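Local coordinates for protein single-stranded-DNA-specific exonuclease RecJ (Thermus thermophilus, PDB 2ZXR) that degrades single-stranded DNA exonucleolytically in the 5' to 3' direction, using divalent metal ions such as magnesium or manganese, at residues W228-V233 and L450-E455; L431-E436 and V630-L635; G466-A471 and L497-E502; E557-P562 and F577-P582. All coordinates share one frame; numbering follows the deposited sequence.

Interaction 1. Residues W228-V233 and L450-E455; sequences WNRALV and LEPYGE
Arg230 and Val233, one turn apart on helix 227-239, lie beside the loop 450-455, and the closest CA pair is Arg230 with Pro452 at 7.2 Å. The contact joins a helix that follows the metal ligand Asp221 to a loop of the RecJ OB domain between helix 440-447 and strand 462-466. The loop carries a cis peptide bond before Pro452. Arg230 has CG anti to its backbone N (chi1 160°), and the chain then bends at chi3. Its guanidinium comes to rest among loop carbonyls. Arg230 NH1 lies 3.0 Å from Glu451 O. NH1 also donates hydrogen bonds to Leu449 O, just before the loop, and to Leu46 O, from another part of the chain. NH2 is modelled doubtfully close to Leu450 O, and that pair carries no weight. The CD corner of Pro452 lies over one face of the Arg230 guanidinium, with Pro452 CD 4.0 Å above the plane near its centre. Water 1 donates to Pro452 O at 2.7 Å and accepts a weak bond from Arg230 NH2. Arg230 is buried, and the surrounding backbone oxygens probably offset its charge, with Lys234, of like charge, close to NH1. The side chain of Val233 is about 10 Å from those of Asp84 and Asp221 and about 13 Å from the bound magnesium ion. Its CG1, anti to the backbone N (chi1 167°), reaches the proline ring, and Val233 CG1 meets Pro452 CG at 3.7 Å.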
loop_
_atom_site.group_PDB
_atom_site.type_symbol
_atom_site.label_atom_id
_atom_site.label_comp_id
_atom_site.label_asym_id
_atom_site.label_seq_id
_atom_site.Cartn_x
_atom_site.Cartn_y
_atom_site.Cartn_z
ATOM N N TRP A 228 -1.366 3.292 -16.441
ATOM C CA TRP A 228 -0.205 3.940 -17.039
ATOM C C TRP A 228 0.967 4.062 -16.049
ATOM O O TRP A 228 2.122 3.790 -16.400
ATOM C CB TRP A 228 -0.582 5.332 -17.543
ATOM C CG TRP A 228 0.448 5.888 -18.462
ATOM C CD1 TRP A 228 0.568 5.645 -19.801
ATOM C CD2 TRP A 228 1.530 6.757 -18.108
ATOM N NE1 TRP A 228 1.659 6.311 -20.306
ATOM C CE2 TRP A 228 2.269 7.003 -19.288
ATOM C CE3 TRP A 228 1.946 7.352 -16.903
ATOM C CZ2 TRP A 228 3.406 7.819 -19.305
ATOM C CZ3 TRP A 228 3.070 8.161 -16.914
ATOM C CH2 TRP A 228 3.794 8.391 -18.114
ATOM N N ASN A 229 0.688 4.476 -14.823
ATOM C CA ASN A 229 1.787 4.582 -13.860
ATOM C C ASN A 229 2.444 3.206 -13.643
ATOM O O ASN A 229 3.647 3.135 -13.545
ATOM C CB ASN A 229 1.323 5.172 -12.514
ATOM C CG ASN A 229 1.186 6.688 -12.539
ATOM O OD1 ASN A 229 1.779 7.386 -13.381
ATOM N ND2 ASN A 229 0.432 7.214 -11.590
ATOM N N ARG A 230 1.674 2.117 -13.577
ATOM C CA ARG A 230 2.285 0.781 -13.414
ATOM C C ARG A 230 3.171 0.448 -14.604
ATOM O O ARG A 230 4.262 -0.092 -14.450
ATOM C CB ARG A 230 1.234 -0.347 -13.298
ATOM C CG ARG A 230 1.842 -1.780 -13.617
ATOM C CD ARG A 230 0.834 -3.004 -13.556
ATOM N NE ARG A 230 0.874 -3.422 -12.175
ATOM C CZ ARG A 230 1.356 -4.552 -11.685
ATOM N NH1 ARG A 230 1.852 -5.537 -12.433
ATOM N NH2 ARG A 230 1.463 -4.617 -10.378
ATOM N N ALA A 231 2.691 0.742 -15.805
ATOM C CA ALA A 231 3.454 0.433 -17.001
ATOM C C ALA A 231 4.737 1.258 -17.064
ATOM O O ALA A 231 5.789 0.752 -17.463
ATOM C CB ALA A 231 2.607 0.700 -18.244
ATOM N N LEU A 232 4.643 2.527 -16.665
ATOM C CA LEU A 232 5.797 3.415 -16.711
ATOM C C LEU A 232 6.865 2.939 -15.751
ATOM O O LEU A 232 8.058 2.848 -16.117
ATOM C CB LEU A 232 5.391 4.857 -16.376
ATOM C CG LEU A 232 6.590 5.830 -16.322
ATOM C CD1 LEU A 232 7.108 6.104 -17.750
ATOM C CD2 LEU A 232 6.181 7.098 -15.675
ATOM N N VAL A 233 6.444 2.610 -14.533
ATOM C CA VAL A 233 7.379 2.142 -13.518
ATOM C C VAL A 233 8.033 0.803 -13.928
ATOM O O VAL A 233 9.230 0.630 -13.778
ATOM C CB VAL A 233 6.659 2.069 -12.128
ATOM C CG1 VAL A 233 7.488 1.283 -11.112
ATOM C CG2 VAL A 233 6.430 3.532 -11.620
ATOM N N LEU A 450 2.252 -9.289 -9.127
ATOM C CA LEU A 450 1.610 -8.087 -8.611
ATOM C C LEU A 450 2.543 -6.890 -8.594
ATOM O O LEU A 450 2.103 -5.740 -8.528
ATOM C CB LEU A 450 1.108 -8.328 -7.187
ATOM C CG LEU A 450 -0.313 -8.878 -7.071
ATOM C CD1 LEU A 450 -0.604 -9.258 -5.612
ATOM C CD2 LEU A 450 -1.293 -7.817 -7.582
ATOM N N GLU A 451 3.835 -7.165 -8.611
ATOM C CA GLU A 451 4.809 -6.099 -8.580
ATOM C C GLU A 451 4.782 -5.305 -9.873
ATOM O O GLU A 451 4.424 -5.830 -10.933
ATOM C CB GLU A 451 6.174 -6.687 -8.356
ATOM C CG GLU A 451 6.235 -7.477 -7.090
ATOM C CD GLU A 451 7.651 -7.773 -6.705
ATOM O OE1 GLU A 451 8.250 -6.947 -5.977
ATOM O OE2 GLU A 451 8.170 -8.828 -7.146
ATOM N N PRO A 452 5.199 -4.029 -9.808
ATOM C CA PRO A 452 5.689 -3.336 -8.603
ATOM C C PRO A 452 4.659 -2.913 -7.546
ATOM O O PRO A 452 3.614 -2.330 -7.875
ATOM C CB PRO A 452 6.414 -2.135 -9.183
ATOM C CG PRO A 452 5.518 -1.779 -10.358
ATOM C CD PRO A 452 5.215 -3.135 -10.980
ATOM N N TYR A 453 4.964 -3.226 -6.283
ATOM C CA TYR A 453 4.133 -2.836 -5.144
ATOM C C TYR A 453 4.388 -1.361 -4.854
ATOM O O TYR A 453 5.512 -0.857 -5.021
ATOM C CB TYR A 453 4.494 -3.619 -3.864
ATOM C CG TYR A 453 4.111 -5.083 -3.903
ATOM C CD1 TYR A 453 2.814 -5.463 -4.239
ATOM C CD2 TYR A 453 5.050 -6.080 -3.637
ATOM C CE1 TYR A 453 2.458 -6.786 -4.310
ATOM C CE2 TYR A 453 4.706 -7.423 -3.703
ATOM C CZ TYR A 453 3.396 -7.765 -4.038
ATOM O OH TYR A 453 2.993 -9.073 -4.045
ATOM N N GLY A 454 3.351 -0.675 -4.406
ATOM C CA GLY A 454 3.492 0.736 -4.068
ATOM C C GLY A 454 2.169 1.324 -3.633
ATOM O O GLY A 454 1.234 0.586 -3.307
ATOM N N GLU A 455 2.095 2.650 -3.621
ATOM C CA GLU A 455 0.878 3.337 -3.253
ATOM C C GLU A 455 -0.314 2.652 -3.920
ATOM O O GLU A 455 -1.361 2.451 -3.305
ATOM C CB GLU A 455 0.954 4.812 -3.688
ATOM C CG GLU A 455 -0.368 5.565 -3.572
ATOM C CD GLU A 455 -0.895 5.628 -2.132
ATOM O OE1 GLU A 455 -0.131 5.325 -1.191
ATOM O OE2 GLU A 455 -2.074 5.995 -1.952
HETATM O O HOH W 1 1.944 -1.544 -9.883
#

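Interaction 2. Residues L431-E436 and V630-L635; sequences LDLLPE and VHRRLL
A salt-bridge network joins the end of strand 426-433, in the mixed sheet that includes the strands of the RecJ OB region, to helix 624-639 of the C-terminal domain. Asp432 sits between two consecutive arginines of the helix. Its CG is anti to the backbone N (chi1 -178°), and each carboxylate oxygen meets a different arginine. Asp432 OD2 meets Arg633 NH1 at 2.7 Å, near the plane of that guanidinium, and also takes a weak bond from Leu433 N. Asp432 OD1 meets Arg632 NH1 at 3.2 Å. The carboxylate is twisted against both guanidinium planes, by 32° for Arg632 and 44° for Arg633. Leu433 packs on the aliphatic parts of the same arginines. Its CB lies 3.3 Å from Arg632 CD, and the two side chains slide past each other in opposite directions. Its CD2 lies 3.3 Å from Arg633 CD. Pro435 approaches the Arg632 guanidinium from above, with Pro435 CA 3.7 Å over the centre of one face. Water 2 links Leu431 O to Arg633 NH2. Farther out, Glu30 and Glu648 form long, weak ion pairs with Arg632 and Arg633. Asp432 is buried, and two positive groups at its carboxylate would favour the ionised form. One acid thus ties two arginines of the helix to the strand end, while Leu433 carbons line both aliphatic chains and Pro435 lies over the Arg632 guanidinium.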
loop_
_atom_site.group_PDB
_atom_site.type_symbol
_atom_site.label_atom_id
_atom_site.label_comp_id
_atom_site.label_asym_id
_atom_site.label_seq_id
_atom_site.Cartn_x
_atom_site.Cartn_y
_atom_site.Cartn_z
ATOM N N LEU A 431 -5.760 -10.383 3.239
ATOM C CA LEU A 431 -6.141 -11.030 1.995
ATOM C C LEU A 431 -6.838 -12.352 2.267
ATOM O O LEU A 431 -7.905 -12.623 1.728
ATOM C CB LEU A 431 -4.902 -11.311 1.134
ATOM C CG LEU A 431 -4.929 -11.347 -0.399
ATOM C CD1 LEU A 431 -4.121 -12.566 -0.861
ATOM C CD2 LEU A 431 -6.315 -11.371 -0.943
ATOM N N ASP A 432 -6.248 -13.162 3.131
ATOM C CA ASP A 432 -6.820 -14.472 3.405
ATOM C C ASP A 432 -5.997 -15.150 4.483
ATOM O O ASP A 432 -4.986 -14.612 4.931
ATOM C CB ASP A 432 -6.748 -15.297 2.118
ATOM C CG ASP A 432 -7.358 -16.675 2.258
ATOM O OD1 ASP A 432 -6.974 -17.561 1.457
ATOM O OD2 ASP A 432 -8.219 -16.879 3.142
ATOM N N LEU A 433 -6.448 -16.335 4.890
ATOM C CA LEU A 433 -5.761 -17.164 5.879
ATOM C C LEU A 433 -4.538 -17.698 5.128
ATOM O O LEU A 433 -4.654 -18.056 3.970
ATOM C CB LEU A 433 -6.653 -18.348 6.277
ATOM C CG LEU A 433 -7.563 -18.385 7.516
ATOM C CD1 LEU A 433 -7.256 -17.216 8.401
ATOM C CD2 LEU A 433 -9.041 -18.418 7.118
ATOM N N LEU A 434 -3.373 -17.739 5.762
ATOM C CA LEU A 434 -2.174 -18.251 5.087
ATOM C C LEU A 434 -2.379 -19.733 4.753
ATOM O O LEU A 434 -2.945 -20.463 5.550
ATOM C CB LEU A 434 -0.950 -18.127 5.995
ATOM C CG LEU A 434 0.405 -18.374 5.321
ATOM C CD1 LEU A 434 0.746 -17.167 4.461
ATOM C CD2 LEU A 434 1.486 -18.591 6.365
ATOM N N PRO A 435 -1.945 -20.181 3.555
ATOM C CA PRO A 435 -2.071 -21.582 3.118
ATOM C C PRO A 435 -1.125 -22.462 3.915
ATOM O O PRO A 435 -0.353 -21.957 4.718
ATOM C CB PRO A 435 -1.668 -21.527 1.641
ATOM C CG PRO A 435 -2.142 -20.176 1.221
ATOM C CD PRO A 435 -1.638 -19.321 2.400
ATOM N N GLU A 436 -1.186 -23.777 3.700
ATOM C CA GLU A 436 -0.289 -24.699 4.403
ATOM C C GLU A 436 1.125 -24.461 3.870
ATOM O O GLU A 436 1.316 -23.972 2.741
ATOM C CB GLU A 436 -0.701 -26.162 4.170
ATOM C CG GLU A 436 -2.053 -26.543 4.775
ATOM C CD GLU A 436 -1.997 -26.762 6.274
ATOM O OE1 GLU A 436 -3.078 -26.762 6.907
ATOM O OE2 GLU A 436 -0.883 -26.947 6.830
ATOM N N VAL A 630 -11.511 -22.672 0.776
ATOM C CA VAL A 630 -12.845 -22.580 1.364
ATOM C C VAL A 630 -12.938 -23.419 2.647
ATOM O O VAL A 630 -13.487 -22.963 3.658
ATOM C CB VAL A 630 -13.922 -23.013 0.334
ATOM C CG1 VAL A 630 -15.314 -22.973 0.977
ATOM C CG2 VAL A 630 -13.868 -22.087 -0.871
ATOM N N HIS A 631 -12.376 -24.623 2.614
ATOM C CA HIS A 631 -12.361 -25.502 3.792
ATOM C C HIS A 631 -11.640 -24.877 4.973
ATOM O O HIS A 631 -12.163 -24.853 6.089
ATOM C CB HIS A 631 -11.723 -26.854 3.446
ATOM C CG HIS A 631 -12.595 -27.708 2.569
ATOM N ND1 HIS A 631 -12.210 -28.946 2.104
ATOM C CD2 HIS A 631 -13.851 -27.506 2.100
ATOM C CE1 HIS A 631 -13.193 -29.473 1.390
ATOM N NE2 HIS A 631 -14.199 -28.620 1.373
ATOM N N ARG A 632 -10.436 -24.366 4.737
ATOM C CA ARG A 632 -9.663 -23.732 5.799
ATOM C C ARG A 632 -10.441 -22.522 6.352
ATOM O O ARG A 632 -10.422 -22.247 7.562
ATOM C CB ARG A 632 -8.297 -23.311 5.234
ATOM C CG ARG A 632 -7.473 -22.360 6.080
ATOM C CD ARG A 632 -6.686 -21.416 5.141
ATOM N NE ARG A 632 -6.187 -22.177 4.013
ATOM C CZ ARG A 632 -5.863 -21.681 2.826
ATOM N NH1 ARG A 632 -5.962 -20.387 2.574
ATOM N NH2 ARG A 632 -5.497 -22.512 1.867
ATOM N N ARG A 633 -11.112 -21.786 5.467
ATOM C CA ARG A 633 -11.929 -20.644 5.909
ATOM C C ARG A 633 -13.059 -21.137 6.811
ATOM O O ARG A 633 -13.279 -20.591 7.888
ATOM C CB ARG A 633 -12.579 -19.917 4.734
ATOM C CG ARG A 633 -11.898 -18.643 4.320
ATOM C CD ARG A 633 -11.812 -17.649 5.452
ATOM N NE ARG A 633 -12.375 -16.381 5.020
ATOM C CZ ARG A 633 -11.879 -15.627 4.048
ATOM N NH1 ARG A 633 -10.795 -15.997 3.388
ATOM N NH2 ARG A 633 -12.483 -14.495 3.752
ATOM N N LEU A 634 -13.771 -22.168 6.358
ATOM C CA LEU A 634 -14.890 -22.719 7.135
ATOM C C LEU A 634 -14.453 -23.116 8.525
ATOM O O LEU A 634 -15.059 -22.715 9.518
ATOM C CB LEU A 634 -15.505 -23.944 6.435
ATOM C CG LEU A 634 -16.571 -23.722 5.367
ATOM C CD1 LEU A 634 -16.988 -25.067 4.762
ATOM C CD2 LEU A 634 -17.780 -23.031 5.988
ATOM N N LEU A 635 -13.392 -23.919 8.591
ATOM C CA LEU A 635 -12.855 -24.365 9.870
ATOM C C LEU A 635 -12.415 -23.207 10.723
ATOM O O LEU A 635 -12.644 -23.216 11.930
ATOM C CB LEU A 635 -11.650 -25.294 9.675
ATOM C CG LEU A 635 -11.885 -26.776 9.398
ATOM C CD1 LEU A 635 -12.687 -27.413 10.550
ATOM C CD2 LEU A 635 -12.627 -26.912 8.109
HETATM O O HOH W 2 -10.544 -13.051 1.550
#

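Interaction 3. Residues G466-A471 and L497-E502; sequences GAPEEA and LALPPE
The puckered ring of Pro468 meets the carbonyl groups of loop 497-502, and no aromatic ring or charged plane takes part across the two segments. Pro468 CG meets Leu499 CB at 3.9 Å, where the two side chains cross obliquely. The same CG lies 3.8 Å from Pro500 O, and at the neighbouring ring corner Pro468 CD is 3.6 Å from Pro501 O. Carbonyl oxygens therefore border the ring at CG and CD, with an aliphatic contact beside them. Beyond the contact, Pro468 also touches Phe482 and Leu499 touches Leu480, both on strand 479-484. Next to the proline the backbones come close, with Ala467 CA and Glu502 CA 4.4 Å apart. Two CA-H...O contacts link them: Ala467 CA to Pro501 O at 3.3 Å, and Glu502 CA to Gly466 O at 3.4 Å. The contact lies where strand 462-466 ends and strand 503-514 begins, neighbours in the mixed sheet of the RecJ OB domain. Gly466 and Val503 share a backbone hydrogen bond there. No conventional hydrogen bond joins the two segments themselves, so van der Waals contact between proline and leucine carbons and weak CA-H...O contacts are left to hold this surface junction.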
loop_
_atom_site.group_PDB
_atom_site.type_symbol
_atom_site.label_atom_id
_atom_site.label_comp_id
_atom_site.label_asym_id
_atom_site.label_seq_id
_atom_site.Cartn_x
_atom_site.Cartn_y
_atom_site.Cartn_z
ATOM N N GLY A 466 -3.021 -18.947 15.931
ATOM C CA GLY A 466 -2.645 -20.101 16.724
ATOM C C GLY A 466 -1.875 -19.857 17.999
ATOM O O GLY A 466 -1.759 -18.723 18.493
ATOM N N ALA A 467 -1.364 -20.951 18.551
ATOM C CA ALA A 467 -0.572 -20.886 19.763
ATOM C C ALA A 467 0.850 -20.914 19.245
ATOM O O ALA A 467 1.263 -21.863 18.587
ATOM C CB ALA A 467 -0.849 -22.092 20.661
ATOM N N PRO A 468 1.607 -19.848 19.507
ATOM C CA PRO A 468 2.995 -19.759 19.055
ATOM C C PRO A 468 3.832 -20.862 19.669
ATOM O O PRO A 468 3.536 -21.316 20.773
ATOM C CB PRO A 468 3.419 -18.375 19.531
ATOM C CG PRO A 468 2.592 -18.186 20.776
ATOM C CD PRO A 468 1.245 -18.706 20.364
ATOM N N GLU A 469 4.872 -21.288 18.962
ATOM C CA GLU A 469 5.748 -22.342 19.461
ATOM C C GLU A 469 7.179 -22.098 19.042
ATOM O O GLU A 469 7.439 -21.390 18.068
ATOM C CB GLU A 469 5.302 -23.700 18.934
ATOM C CG GLU A 469 5.192 -23.741 17.442
ATOM C CD GLU A 469 3.910 -24.396 16.995
ATOM O OE1 GLU A 469 3.501 -24.202 15.823
ATOM O OE2 GLU A 469 3.310 -25.110 17.825
ATOM N N GLU A 470 8.104 -22.692 19.789
ATOM C CA GLU A 470 9.528 -22.562 19.515
ATOM C C GLU A 470 9.954 -21.103 19.500
ATOM O O GLU A 470 10.827 -20.710 18.723
ATOM C CB GLU A 470 9.874 -23.216 18.178
ATOM C CG GLU A 470 9.424 -24.661 18.079
ATOM C CD GLU A 470 10.042 -25.388 16.905
ATOM O OE1 GLU A 470 9.775 -26.600 16.756
ATOM O OE2 GLU A 470 10.796 -24.753 16.133
ATOM N N ALA A 471 9.338 -20.303 20.366
ATOM C CA ALA A 471 9.663 -18.888 20.445
ATOM C C ALA A 471 11.138 -18.723 20.771
ATOM O O ALA A 471 11.719 -19.563 21.452
ATOM C CB ALA A 471 8.818 -18.224 21.506
ATOM N N LEU A 497 6.891 -8.582 25.118
ATOM C CA LEU A 497 7.656 -9.792 24.837
ATOM C C LEU A 497 6.846 -10.900 25.471
ATOM O O LEU A 497 5.944 -10.635 26.267
ATOM C CB LEU A 497 9.073 -9.712 25.421
ATOM C CG LEU A 497 9.989 -8.682 24.732
ATOM C CD1 LEU A 497 9.452 -7.279 24.960
ATOM C CD2 LEU A 497 11.395 -8.785 25.264
ATOM N N ALA A 498 7.142 -12.142 25.130
ATOM C CA ALA A 498 6.335 -13.234 25.654
ATOM C C ALA A 498 4.968 -13.035 24.974
ATOM O O ALA A 498 4.275 -12.035 25.194
ATOM C CB ALA A 498 6.200 -13.133 27.178
ATOM N N LEU A 499 4.600 -13.981 24.128
ATOM C CA LEU A 499 3.342 -13.892 23.410
ATOM C C LEU A 499 2.178 -14.502 24.184
ATOM O O LEU A 499 2.350 -15.456 24.951
ATOM C CB LEU A 499 3.464 -14.599 22.055
ATOM C CG LEU A 499 4.542 -14.154 21.060
ATOM C CD1 LEU A 499 4.513 -12.636 20.929
ATOM C CD2 LEU A 499 5.905 -14.627 21.517
ATOM N N PRO A 500 0.971 -13.948 24.008
ATOM C CA PRO A 500 -0.142 -14.549 24.742
ATOM C C PRO A 500 -0.258 -16.020 24.333
ATOM O O PRO A 500 0.391 -16.460 23.375
ATOM C CB PRO A 500 -1.345 -13.696 24.326
ATOM C CG PRO A 500 -0.895 -12.982 23.071
ATOM C CD PRO A 500 0.558 -12.723 23.307
ATOM N N PRO A 501 -1.066 -16.808 25.062
ATOM C CA PRO A 501 -1.209 -18.229 24.715
ATOM C C PRO A 501 -1.700 -18.458 23.284
ATOM O O PRO A 501 -1.399 -19.478 22.657
ATOM C CB PRO A 501 -2.174 -18.754 25.786
ATOM C CG PRO A 501 -2.938 -17.528 26.209
ATOM C CD PRO A 501 -1.898 -16.449 26.225
ATOM N N GLU A 502 -2.462 -17.500 22.777
ATOM C CA GLU A 502 -2.971 -17.564 21.421
ATOM C C GLU A 502 -2.780 -16.208 20.770
ATOM O O GLU A 502 -3.062 -15.165 21.380
ATOM C CB GLU A 502 -4.455 -17.910 21.412
ATOM C CG GLU A 502 -4.776 -19.344 21.032
ATOM C CD GLU A 502 -6.212 -19.466 20.549
ATOM O OE1 GLU A 502 -6.661 -20.589 20.222
ATOM O OE2 GLU A 502 -6.891 -18.413 20.493
#

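Interaction 4. Residues E557-P562 and F577-P582; sequences EGVYVP and FRLLPP
Pro582 fits against one face of the Tyr560 ring, and its CB stands 3.8 Å from the ring centroid, almost on the normal, in a CH-pi contact. Pro582 CD is closer to the rim, 3.3 Å from Tyr560 CD2. Pro582 thus covers the centre of one face, and Pro562 N approaches the rim of the other. Leu580 O sits at the ring edge, in plane. Outside the contact, Trp588 meets this ring edge-to-face. On the other side of the strand pair, Val559 CG2 packs against Phe577 CB at 3.9 Å and lies close to Arg578 O. Leu579 CD1 packs against Val561 CG2 at 3.7 Å. Ala572 of helix 566-573 touches Phe577, Leu579 and Val561 and covers this apolar patch. Gly558 offers a smooth backbone surface: the absence of a side chain there lets Leu580 CD1 come within 3.6 Å of Gly558 CA. The extended chain of Arg578 passes the same glycine, and Leu580 CD1 also lies over its guanidinium. Two backbone hydrogen bonds join the strands. Val559 N gives a nearly straight bond to Arg578 O at 2.8 Å (173°), and Leu580 N gives a more bent one to Val559 O at 2.7 Å. Water 3 joins Glu557 O to Arg578 N. Strands 558-560 and 578-579 run parallel and are connected through helix 566-573, a beta-alpha-beta unit at the edge of the five-stranded parallel sheet.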
loop_
_atom_site.group_PDB
_atom_site.type_symbol
_atom_site.label_atom_id
_atom_site.label_comp_id
_atom_site.label_asym_id
_atom_site.label_seq_id
_atom_site.Cartn_x
_atom_site.Cartn_y
_atom_site.Cartn_z
ATOM N N GLU A 557 -34.156 -30.875 20.638
ATOM C CA GLU A 557 -34.225 -29.752 19.711
ATOM C C GLU A 557 -34.310 -30.272 18.268
ATOM O O GLU A 557 -33.628 -31.226 17.901
ATOM C CB GLU A 557 -32.990 -28.848 19.877
ATOM C CG GLU A 557 -33.061 -27.529 19.094
ATOM C CD GLU A 557 -32.026 -26.489 19.551
ATOM O OE1 GLU A 557 -31.658 -26.472 20.752
ATOM O OE2 GLU A 557 -31.597 -25.668 18.710
ATOM N N GLY A 558 -35.185 -29.678 17.466
ATOM C CA GLY A 558 -35.280 -30.096 16.082
ATOM C C GLY A 558 -33.890 -29.934 15.476
ATOM O O GLY A 558 -33.297 -28.857 15.584
ATOM N N VAL A 559 -33.374 -31.002 14.867
ATOM C CA VAL A 559 -32.036 -30.989 14.290
ATOM C C VAL A 559 -31.835 -31.685 12.952
ATOM O O VAL A 559 -32.518 -32.663 12.615
ATOM C CB VAL A 559 -31.012 -31.604 15.254
ATOM C CG1 VAL A 559 -31.028 -30.844 16.549
ATOM C CG2 VAL A 559 -31.329 -33.069 15.500
ATOM N N TYR A 560 -30.850 -31.178 12.217
ATOM C CA TYR A 560 -30.485 -31.717 10.927
ATOM C C TYR A 560 -29.096 -32.336 10.965
ATOM O O TYR A 560 -28.147 -31.725 11.454
ATOM C CB TYR A 560 -30.547 -30.616 9.861
ATOM C CG TYR A 560 -29.796 -30.934 8.579
ATOM C CD1 TYR A 560 -28.605 -30.269 8.274
ATOM C CD2 TYR A 560 -30.278 -31.888 7.667
ATOM C CE1 TYR A 560 -27.903 -30.532 7.092
ATOM C CE2 TYR A 560 -29.583 -32.170 6.476
ATOM C CZ TYR A 560 -28.393 -31.481 6.198
ATOM O OH TYR A 560 -27.684 -31.725 5.045
ATOM N N VAL A 561 -29.002 -33.569 10.480
ATOM C CA VAL A 561 -27.738 -34.293 10.382
ATOM C C VAL A 561 -27.699 -34.704 8.907
ATOM O O VAL A 561 -28.585 -35.428 8.429
ATOM C CB VAL A 561 -27.713 -35.588 11.242
ATOM C CG1 VAL A 561 -26.375 -36.307 11.065
ATOM C CG2 VAL A 561 -27.929 -35.257 12.706
ATOM N N PRO A 562 -26.686 -34.243 8.160
ATOM C CA PRO A 562 -26.589 -34.594 6.733
ATOM C C PRO A 562 -26.510 -36.087 6.400
ATOM O O PRO A 562 -25.951 -36.877 7.165
ATOM C CB PRO A 562 -25.347 -33.826 6.266
ATOM C CG PRO A 562 -24.532 -33.703 7.497
ATOM C CD PRO A 562 -25.554 -33.402 8.576
ATOM N N PHE A 577 -32.860 -38.416 18.260
ATOM C CA PHE A 577 -32.862 -36.992 17.907
ATOM C C PHE A 577 -34.108 -36.684 17.098
ATOM O O PHE A 577 -34.616 -37.540 16.370
ATOM C CB PHE A 577 -31.642 -36.605 17.052
ATOM C CG PHE A 577 -30.335 -36.600 17.795
ATOM C CD1 PHE A 577 -29.198 -36.055 17.201
ATOM C CD2 PHE A 577 -30.235 -37.120 19.083
ATOM C CE1 PHE A 577 -27.984 -36.022 17.873
ATOM C CE2 PHE A 577 -29.029 -37.096 19.768
ATOM C CZ PHE A 577 -27.898 -36.544 19.164
ATOM N N ARG A 578 -34.599 -35.457 17.229
ATOM C CA ARG A 578 -35.755 -35.020 16.469
ATOM C C ARG A 578 -35.200 -34.533 15.106
ATOM O O ARG A 578 -35.015 -33.332 14.875
ATOM C CB ARG A 578 -36.489 -33.887 17.215
ATOM C CG ARG A 578 -37.751 -33.387 16.516
ATOM C CD ARG A 578 -38.403 -32.159 17.202
ATOM N NE ARG A 578 -39.335 -31.518 16.284
ATOM C CZ ARG A 578 -39.576 -30.211 16.209
ATOM N NH1 ARG A 578 -40.449 -29.762 15.311
ATOM N NH2 ARG A 578 -38.959 -29.347 17.014
ATOM N N LEU A 579 -34.918 -35.494 14.225
ATOM C CA LEU A 579 -34.380 -35.227 12.885
ATOM C C LEU A 579 -35.314 -34.469 11.965
ATOM O O LEU A 579 -36.493 -34.808 11.840
ATOM C CB LEU A 579 -33.985 -36.521 12.195
ATOM C CG LEU A 579 -32.674 -37.148 12.660
ATOM C CD1 LEU A 579 -31.552 -36.127 12.475
ATOM C CD2 LEU A 579 -32.787 -37.581 14.126
ATOM N N LEU A 580 -34.761 -33.450 11.309
ATOM C CA LEU A 580 -35.506 -32.605 10.389
ATOM C C LEU A 580 -34.646 -32.207 9.190
ATOM O O LEU A 580 -33.418 -32.333 9.213
ATOM C CB LEU A 580 -35.964 -31.323 11.110
ATOM C CG LEU A 580 -37.006 -31.355 12.236
ATOM C CD1 LEU A 580 -37.010 -29.996 12.921
ATOM C CD2 LEU A 580 -38.420 -31.666 11.675
ATOM N N PRO A 581 -35.287 -31.740 8.111
ATOM C CA PRO A 581 -34.547 -31.313 6.920
ATOM C C PRO A 581 -34.003 -29.919 7.269
ATOM O O PRO A 581 -34.657 -29.149 7.991
ATOM C CB PRO A 581 -35.626 -31.279 5.846
ATOM C CG PRO A 581 -36.828 -30.835 6.616
ATOM C CD PRO A 581 -36.744 -31.664 7.880
ATOM N N PRO A 582 -32.818 -29.574 6.751
ATOM C CA PRO A 582 -32.156 -28.285 7.004
ATOM C C PRO A 582 -33.010 -27.018 6.910
ATOM O O PRO A 582 -32.854 -26.095 7.715
ATOM C CB PRO A 582 -31.000 -28.292 6.006
ATOM C CG PRO A 582 -31.556 -29.123 4.847
ATOM C CD PRO A 582 -32.204 -30.266 5.598
HETATM O O HOH W 3 -33.123 -33.732 18.924
HETATM O O HOH W 4 -31.987 -34.270 9.503
#

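The four contacts run from near the metal site out toward the far end of the chain. The centre of interaction 1 is about 11 Å from the chain centre, that of interaction 4 about 48 Å; the two centres are about 54 Å apart. Interactions 1 and 2 cross along the sequence, since 431-436 falls between 228-233 and 450-455. Interactions 3 and 4 are nested inside the loop that interaction 2 closes, and interaction 3 comes before 4. Interactions 2 and 3 share the same mixed sheet, with centres about 20 Å apart. The RecJ OB region is thus joined to the helices beside the metal site by interaction 1 and to the C-terminal domain by interaction 2.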